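Local coordinates for protein putative Ribokinase II (Escherichia coli O6, PDB 3IQ0) that probably phosphorylates ribose or a related sugar, as a pfkB-family carbohydrate kinase that binds ATP and magnesium, at residues S84-V96 with F106-L118. Residues are numbered along the deposited sequence; the frame is centred on the assembly and turned at random.
Sequences SVLPLEATGSAFV and FIFNIKNAACGKL
V96 swings CG2 opposite its own backbone N while F106 holds CG opposite its carbonyl carbon (chi1 -62°), and the methyl thereby lands over one face of the F106 ring. CG2 sits 3.8 Å from the F106 ring centroid and 27° off the ring normal, which meets the definition of a CH-pi contact. The pair belongs to the antiparallel hairpin of strands 92-96 and 106-109, half of the small four-stranded lid sheet of the ribokinase fold; the axes run almost exactly antiparallel. Register is fixed by two hydrogen-bonded pairs, S93 with N109 and F95 with I107. The bond from F95 N to I107 O is nearly straight at 172°. On the F106 side, A94 CB meets F108 CD1 at 3.6 Å; on the other, F95 turns its ring edge-to-face against F65 of the second subunit, placing the hairpin at the dimer interface. Beyond the strands, residues 110-113 form a type I turn, after which A114 N donates to A90 O at 2.8 Å. Two waters flank S93 OG: one donates to T91 O and lies doubtfully close to N109 ND2, and the other donates to I107 O at 2.9 Å.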
loop_
_atom_site.group_PDB
_atom_site.type_symbol
_atom_site.label_atom_id
_atom_site.label_comp_id
_atom_site.label_asym_id
_atom_site.label_seq_id
_atom_site.Cartn_x
_atom_site.Cartn_y
_atom_site.Cartn_z
ATOM N N SER B 84 10.280 -11.712 9.989
ATOM C CA SER B 84 10.597 -12.279 8.680
ATOM C C SER B 84 10.446 -11.239 7.571
ATOM O O SER B 84 9.603 -10.350 7.653
ATOM C CB SER B 84 9.671 -13.458 8.379
ATOM O OG SER B 84 9.720 -14.418 9.418
ATOM N N VAL B 85 11.267 -11.361 6.533
ATOM C CA VAL B 85 11.210 -10.445 5.401
ATOM C C VAL B 85 10.629 -11.201 4.201
ATOM O O VAL B 85 11.169 -12.222 3.784
ATOM C CB VAL B 85 12.616 -9.898 5.057
ATOM C CG1 VAL B 85 12.524 -8.880 3.927
ATOM C CG2 VAL B 85 13.233 -9.254 6.289
ATOM N N LEU B 86 9.519 -10.703 3.661
ATOM C CA LEU B 86 8.859 -11.346 2.534
ATOM C C LEU B 86 9.048 -10.566 1.238
ATOM O O LEU B 86 8.412 -9.534 1.026
ATOM C CB LEU B 86 7.369 -11.497 2.833
ATOM C CG LEU B 86 7.013 -12.154 4.168
ATOM C CD1 LEU B 86 5.506 -12.265 4.286
ATOM C CD2 LEU B 86 7.654 -13.527 4.268
ATOM N N PRO B 87 9.921 -11.060 0.345
ATOM C CA PRO B 87 10.231 -10.443 -0.951
ATOM C C PRO B 87 9.027 -10.168 -1.851
ATOM O O PRO B 87 8.948 -9.116 -2.489
ATOM C CB PRO B 87 11.193 -11.444 -1.586
ATOM C CG PRO B 87 11.892 -12.026 -0.398
ATOM C CD PRO B 87 10.746 -12.262 0.552
ATOM N N LEU B 88 8.090 -11.107 -1.898
ATOM C CA LEU B 88 6.911 -10.960 -2.747
ATOM C C LEU B 88 5.809 -10.063 -2.186
ATOM O O LEU B 88 4.797 -9.830 -2.851
ATOM C CB LEU B 88 6.322 -12.336 -3.056
ATOM C CG LEU B 88 7.263 -13.336 -3.728
ATOM C CD1 LEU B 88 6.533 -14.651 -3.930
ATOM C CD2 LEU B 88 7.754 -12.775 -5.056
ATOM N N GLU B 89 5.999 -9.555 -0.973
ATOM C CA GLU B 89 4.987 -8.708 -0.355
ATOM C C GLU B 89 5.450 -7.280 -0.104
ATOM O O GLU B 89 6.640 -6.974 -0.161
ATOM C CB GLU B 89 4.527 -9.328 0.965
ATOM C CG GLU B 89 3.816 -10.658 0.811
ATOM C CD GLU B 89 2.515 -10.533 0.045
ATOM O OE1 GLU B 89 1.677 -9.680 0.420
ATOM O OE2 GLU B 89 2.323 -11.295 -0.927
ATOM N N ALA B 90 4.489 -6.407 0.169
ATOM C CA ALA B 90 4.781 -5.011 0.453
ATOM C C ALA B 90 4.531 -4.782 1.939
ATOM O O ALA B 90 3.535 -5.262 2.483
ATOM C CB ALA B 90 3.875 -4.106 -0.375
ATOM N N THR B 91 5.439 -4.073 2.598
ATOM C CA THR B 91 5.278 -3.790 4.020
ATOM C C THR B 91 3.983 -3.006 4.186
ATOM O O THR B 91 3.698 -2.100 3.406
ATOM C CB THR B 91 6.460 -2.964 4.556
ATOM O OG1 THR B 91 7.665 -3.729 4.427
ATOM C CG2 THR B 91 6.257 -2.609 6.028
ATOM N N GLY B 92 3.185 -3.389 5.175
ATOM C CA GLY B 92 1.933 -2.702 5.420
ATOM C C GLY B 92 2.135 -1.212 5.609
ATOM O O GLY B 92 3.241 -0.757 5.911
ATOM N N SER B 93 1.063 -0.450 5.429
ATOM C CA SER B 93 1.128 0.996 5.577
ATOM C C SER B 93 -0.220 1.565 5.977
ATOM O O SER B 93 -1.250 0.890 5.891
ATOM C CB SER B 93 1.556 1.644 4.265
ATOM O OG SER B 93 0.514 1.545 3.306
ATOM N N ALA B 94 -0.205 2.816 6.416
ATOM C CA ALA B 94 -1.422 3.502 6.812
ATOM C C ALA B 94 -1.265 5.005 6.599
ATOM O O ALA B 94 -0.331 5.611 7.116
ATOM C CB ALA B 94 -1.731 3.217 8.273
ATOM N N PHE B 95 -2.166 5.584 5.812
ATOM C CA PHE B 95 -2.178 7.020 5.552
ATOM C C PHE B 95 -3.257 7.558 6.488
ATOM O O PHE B 95 -4.340 6.993 6.566
ATOM C CB PHE B 95 -2.584 7.315 4.102
ATOM C CG PHE B 95 -1.530 6.981 3.087
ATOM C CD1 PHE B 95 -0.615 7.947 2.673
ATOM C CD2 PHE B 95 -1.464 5.710 2.527
ATOM C CE1 PHE B 95 0.346 7.654 1.714
ATOM C CE2 PHE B 95 -0.506 5.399 1.564
ATOM C CZ PHE B 95 0.401 6.377 1.156
ATOM N N VAL B 96 -2.969 8.643 7.190
ATOM C CA VAL B 96 -3.937 9.205 8.121
ATOM C C VAL B 96 -4.053 10.725 7.977
ATOM O O VAL B 96 -3.099 11.396 7.591
ATOM C CB VAL B 96 -3.539 8.849 9.589
ATOM C CG1 VAL B 96 -2.163 9.390 9.896
ATOM C CG2 VAL B 96 -4.552 9.404 10.565
ATOM N N PHE B 106 -8.422 7.110 7.910
ATOM C CA PHE B 106 -7.326 6.277 7.415
ATOM C C PHE B 106 -7.532 5.594 6.063
ATOM O O PHE B 106 -8.650 5.424 5.592
ATOM C CB PHE B 106 -7.048 5.148 8.412
ATOM C CG PHE B 106 -6.609 5.604 9.774
ATOM C CD1 PHE B 106 -5.256 5.716 10.082
ATOM C CD2 PHE B 106 -7.547 5.864 10.768
ATOM C CE1 PHE B 106 -4.845 6.075 11.361
ATOM C CE2 PHE B 106 -7.146 6.226 12.050
ATOM C CZ PHE B 106 -5.793 6.331 12.349
ATOM N N ILE B 107 -6.416 5.198 5.464
ATOM C CA ILE B 107 -6.403 4.408 4.236
ATOM C C ILE B 107 -5.393 3.328 4.584
ATOM O O ILE B 107 -4.183 3.558 4.549
ATOM C CB ILE B 107 -5.920 5.175 2.990
ATOM C CG1 ILE B 107 -7.014 6.139 2.509
ATOM C CG2 ILE B 107 -5.580 4.180 1.879
ATOM C CD1 ILE B 107 -6.682 6.869 1.212
ATOM N N PHE B 108 -5.906 2.162 4.958
ATOM C CA PHE B 108 -5.081 1.026 5.361
ATOM C C PHE B 108 -4.726 0.027 4.277
ATOM O O PHE B 108 -5.516 -0.246 3.371
ATOM C CB PHE B 108 -5.776 0.219 6.460
ATOM C CG PHE B 108 -5.916 0.937 7.758
ATOM C CD1 PHE B 108 -4.792 1.275 8.504
ATOM C CD2 PHE B 108 -7.176 1.252 8.255
ATOM C CE1 PHE B 108 -4.920 1.915 9.733
ATOM C CE2 PHE B 108 -7.317 1.893 9.482
ATOM C CZ PHE B 108 -6.189 2.224 10.224
ATOM N N ASN B 109 -3.527 -0.527 4.407
ATOM C CA ASN B 109 -3.041 -1.588 3.542
ATOM C C ASN B 109 -2.325 -2.545 4.480
ATOM O O ASN B 109 -1.103 -2.534 4.586
ATOM C CB ASN B 109 -2.055 -1.108 2.491
ATOM C CG ASN B 109 -1.450 -2.273 1.721
ATOM O OD1 ASN B 109 -2.159 -3.206 1.335
ATOM N ND2 ASN B 109 -0.146 -2.233 1.502
ATOM N N ILE B 110 -3.104 -3.364 5.173
ATOM C CA ILE B 110 -2.556 -4.317 6.122
ATOM C C ILE B 110 -2.984 -5.738 5.775
ATOM O O ILE B 110 -2.155 -6.627 5.602
ATOM C CB ILE B 110 -3.046 -3.990 7.544
ATOM C CG1 ILE B 110 -2.566 -2.595 7.953
ATOM C CG2 ILE B 110 -2.582 -5.067 8.516
ATOM C CD1 ILE B 110 -3.169 -2.109 9.259
ATOM N N LYS B 111 -4.294 -5.934 5.690
ATOM C CA LYS B 111 -4.885 -7.233 5.386
ATOM C C LYS B 111 -4.280 -7.876 4.144
ATOM O O LYS B 111 -4.051 -9.086 4.112
ATOM C CB LYS B 111 -6.393 -7.070 5.191
ATOM C CG LYS B 111 -7.148 -8.369 4.948
ATOM C CD LYS B 111 -8.120 -8.222 3.783
ATOM C CE LYS B 111 -9.028 -7.008 3.957
ATOM N NZ LYS B 111 -9.798 -6.702 2.714
ATOM N N ASN B 112 -4.022 -7.062 3.125
ATOM C CA ASN B 112 -3.462 -7.561 1.878
ATOM C C ASN B 112 -1.985 -7.262 1.675
ATOM O O ASN B 112 -1.493 -7.318 0.551
ATOM C CB ASN B 112 -4.255 -7.009 0.694
ATOM C CG ASN B 112 -5.676 -7.506 0.676
ATOM O OD1 ASN B 112 -5.914 -8.713 0.691
ATOM N ND2 ASN B 112 -6.633 -6.584 0.652
ATOM N N ALA B 113 -1.283 -6.946 2.756
ATOM C CA ALA B 113 0.142 -6.654 2.674
ATOM C C ALA B 113 0.938 -7.737 3.401
ATOM O O ALA B 113 0.404 -8.793 3.738
ATOM C CB ALA B 113 0.432 -5.286 3.292
ATOM N N ALA B 114 2.217 -7.473 3.641
ATOM C CA ALA B 114 3.071 -8.427 4.335
ATOM C C ALA B 114 2.429 -8.879 5.644
ATOM O O ALA B 114 2.467 -10.063 5.988
ATOM C CB ALA B 114 4.430 -7.802 4.609
ATOM N N CYS B 115 1.824 -7.935 6.360
ATOM C CA CYS B 115 1.182 -8.221 7.641
ATOM C C CYS B 115 0.325 -9.480 7.610
ATOM O O CYS B 115 0.551 -10.416 8.378
ATOM C CB CYS B 115 0.294 -7.048 8.067
ATOM S SG CYS B 115 0.999 -5.422 7.805
ATOM N N GLY B 116 -0.667 -9.494 6.726
ATOM C CA GLY B 116 -1.561 -10.632 6.623
ATOM C C GLY B 116 -0.948 -11.899 6.064
ATOM O O GLY B 116 -1.675 -12.831 5.726
ATOM N N LYS B 117 0.379 -11.939 5.973
ATOM C CA LYS B 117 1.087 -13.110 5.459
ATOM C C LYS B 117 1.674 -13.947 6.596
ATOM O O LYS B 117 2.167 -15.053 6.379
ATOM C CB LYS B 117 2.218 -12.680 4.531
ATOM C CG LYS B 117 2.262 -13.420 3.205
ATOM C CD LYS B 117 1.505 -12.672 2.115
ATOM C CE LYS B 117 0.006 -12.694 2.328
ATOM N NZ LYS B 117 -0.564 -14.033 2.064
ATOM N N LEU B 118 1.620 -13.410 7.809
ATOM C CA LEU B 118 2.136 -14.108 8.981
ATOM C C LEU B 118 1.461 -15.469 9.110
ATOM O O LEU B 118 0.249 -15.552 9.285
ATOM C CB LEU B 118 1.865 -13.282 10.241
ATOM C CG LEU B 118 2.451 -13.758 11.574
ATOM C CD1 LEU B 118 3.965 -13.785 11.488
ATOM C CD2 LEU B 118 2.010 -12.827 12.694
HETATM O O HOH W 1 1.821 -0.705 1.962
HETATM O O HOH W 2 -1.939 2.701 2.993
#